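Local coordinates for protein aminofutalosine deaminase (PDB 7LKK) that deaminates aminofutalosine in the menaquinone pathway of Helicobacter pylori, as a metal-dependent hydrolase of the amidohydrolase family, at residues Ala174-Leu179 with Lys212-Leu217. Numbering follows the deposited sequence.
Sequences AKFKEL and KDSQSL. With EDO (1,2-ethanediol), chain H.
The ring of Phe176 meets Ser214 and Ser216 with its edge, both hydroxyl oxygens lying near the ring plane, where the slightly positive C-H rim of an aromatic probably suits an oxygen. The contact joins neighbouring outer elements of the amidohydrolase TIM barrel, helix 166-180 against the turn that closes helix 201-213. Phe176 CG is anti to the backbone N (chi1 -178°), which extends the ring from its helix to reach the turn. Phe176 CE2 lies 3.6 Å from Ser214 OG, with Ser214 CB also in the ring plane. The ring also touches Leu157, Ala189 and Leu191 of the barrel strands, as well as Leu210.

Across from it, a Schellman motif ends helix 201-213. Gln215, at positive phi (54°), is its C-prime residue; the turn there sets Ser216 beside Ser214, and both hydroxyls lie at the ring edge. Ser214 OG is hydrogen-bonded to Leu210 O, one turn back. Beyond the motif the chain enters strand 218-222, and Leu217 already pairs through its backbone with Leu191. Ethanediol O2, probably from the crystallisation liquor, donates a 2.6 Å hydrogen bond to Ser216 O. The nearest approach of the two segments is Phe176 CZ to Ser216 OG, 3.4 Å.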
loop_
_atom_site.group_PDB
_atom_site.type_symbol
_atom_site.label_atom_id
_atom_site.label_comp_id
_atom_site.label_asym_id
_atom_site.label_seq_id
_atom_site.Cartn_x
_atom_site.Cartn_y
_atom_site.Cartn_z
ATOM N N ALA A 174 13.614 12.127 -36.663
ATOM C CA ALA A 174 13.141 13.493 -36.801
ATOM C C ALA A 174 12.379 13.940 -35.567
ATOM O O ALA A 174 12.462 15.108 -35.163
ATOM C CB ALA A 174 12.280 13.637 -38.058
ATOM N N LYS A 175 11.637 13.026 -34.947
ATOM C CA LYS A 175 10.950 13.374 -33.707
ATOM C C LYS A 175 11.946 13.665 -32.588
ATOM O O LYS A 175 11.727 14.566 -31.768
ATOM C CB LYS A 175 9.988 12.254 -33.302
ATOM C CG LYS A 175 8.836 12.711 -32.430
ATOM C CD LYS A 175 7.834 13.528 -33.228
ATOM C CE LYS A 175 6.725 14.075 -32.339
ATOM N NZ LYS A 175 5.608 13.105 -32.160
ATOM N N PHE A 176 13.054 12.921 -32.547
ATOM C CA PHE A 176 14.065 13.158 -31.522
ATOM C C PHE A 176 14.759 14.498 -31.726
ATOM O O PHE A 176 15.065 15.194 -30.752
ATOM C CB PHE A 176 15.084 12.021 -31.516
ATOM C CG PHE A 176 16.136 12.157 -30.452
ATOM C CD1 PHE A 176 15.788 12.165 -29.109
ATOM C CD2 PHE A 176 17.473 12.283 -30.792
ATOM C CE1 PHE A 176 16.757 12.290 -28.126
ATOM C CE2 PHE A 176 18.444 12.410 -29.816
ATOM C CZ PHE A 176 18.085 12.413 -28.481
ATOM N N LYS A 177 15.016 14.876 -32.982
ATOM C CA LYS A 177 15.567 16.199 -33.259
ATOM C C LYS A 177 14.635 17.291 -32.750
ATOM O O LYS A 177 15.087 18.328 -32.250
ATOM C CB LYS A 177 15.819 16.357 -34.760
ATOM C CG LYS A 177 16.109 17.777 -35.203
ATOM C CD LYS A 177 17.513 18.200 -34.810
ATOM C CE LYS A 177 18.027 19.312 -35.711
ATOM N NZ LYS A 177 19.467 19.604 -35.474
ATOM N N GLU A 178 13.326 17.062 -32.861
ATOM C CA GLU A 178 12.348 17.998 -32.320
ATOM C C GLU A 178 12.475 18.103 -30.806
ATOM O O GLU A 178 12.364 19.195 -30.237
ATOM C CB GLU A 178 10.945 17.544 -32.721
ATOM C CG GLU A 178 9.802 18.420 -32.258
ATOM C CD GLU A 178 8.470 17.930 -32.793
ATOM O OE1 GLU A 178 8.474 17.184 -33.797
ATOM O OE2 GLU A 178 7.422 18.279 -32.211
ATOM N N LEU A 179 12.721 16.973 -30.138
ATOM C CA LEU A 179 12.930 16.987 -28.693
ATOM C C LEU A 179 14.255 17.647 -28.334
ATOM O O LEU A 179 14.334 18.405 -27.359
ATOM C CB LEU A 179 12.881 15.562 -28.149
ATOM C CG LEU A 179 13.127 15.389 -26.649
ATOM C CD1 LEU A 179 12.115 16.190 -25.846
ATOM C CD2 LEU A 179 13.091 13.917 -26.265
ATOM N N LYS A 212 24.200 7.161 -28.669
ATOM C CA LYS A 212 25.642 7.358 -28.559
ATOM C C LYS A 212 26.088 8.603 -29.314
ATOM O O LYS A 212 26.894 9.391 -28.805
ATOM C CB LYS A 212 26.382 6.128 -29.080
ATOM C CG LYS A 212 26.156 4.873 -28.263
ATOM C CD LYS A 212 26.891 3.688 -28.862
ATOM C CE LYS A 212 26.656 2.430 -28.050
ATOM N NZ LYS A 212 27.410 1.265 -28.586
ATOM N N ASP A 213 25.574 8.797 -30.533
ATOM C CA ASP A 213 25.960 9.960 -31.325
ATOM C C ASP A 213 25.537 11.262 -30.659
ATOM O O ASP A 213 26.210 12.286 -30.819
ATOM C CB ASP A 213 25.363 9.862 -32.729
ATOM C CG ASP A 213 25.944 8.712 -33.530
ATOM O OD1 ASP A 213 26.991 8.173 -33.115
ATOM O OD2 ASP A 213 25.356 8.348 -34.573
ATOM N N SER A 214 24.438 11.245 -29.910
ATOM C CA SER A 214 23.927 12.436 -29.247
ATOM C C SER A 214 24.240 12.457 -27.756
ATOM O O SER A 214 23.777 13.360 -27.051
ATOM C CB SER A 214 22.418 12.557 -29.463
ATOM O OG SER A 214 21.735 11.464 -28.876
ATOM N N GLN A 215 25.013 11.486 -27.266
ATOM C CA GLN A 215 25.383 11.391 -25.853
ATOM C C GLN A 215 24.143 11.395 -24.959
ATOM O O GLN A 215 24.070 12.102 -23.950
ATOM C CB GLN A 215 26.351 12.512 -25.464
ATOM C CG GLN A 215 27.606 12.571 -26.327
ATOM C CD GLN A 215 28.530 13.713 -25.944
ATOM O OE1 GLN A 215 29.682 13.495 -25.569
ATOM N NE2 GLN A 215 28.029 14.938 -26.039
ATOM N N SER A 216 23.158 10.587 -25.341
ATOM C CA SER A 216 21.879 10.513 -24.652
ATOM C C SER A 216 21.822 9.295 -23.738
ATOM O O SER A 216 22.457 8.268 -23.995
ATOM C CB SER A 216 20.723 10.449 -25.657
ATOM O OG SER A 216 20.592 11.663 -26.375
ATOM N N LEU A 217 21.041 9.416 -22.667
ATOM C CA LEU A 217 20.765 8.271 -21.817
ATOM C C LEU A 217 19.811 7.311 -22.524
ATOM O O LEU A 217 19.129 7.667 -23.488
ATOM C CB LEU A 217 20.152 8.715 -20.485
ATOM C CG LEU A 217 21.039 9.182 -19.328
ATOM C CD1 LEU A 217 22.241 9.990 -19.793
ATOM C CD2 LEU A 217 20.207 9.979 -18.331
HETATM C C1 EDO H . 25.324 5.556 -24.364
HETATM O O1 EDO H . 24.572 5.599 -23.146
HETATM C C2 EDO H . 25.839 6.952 -24.691
HETATM O O2 EDO H . 24.744 7.777 -25.104
#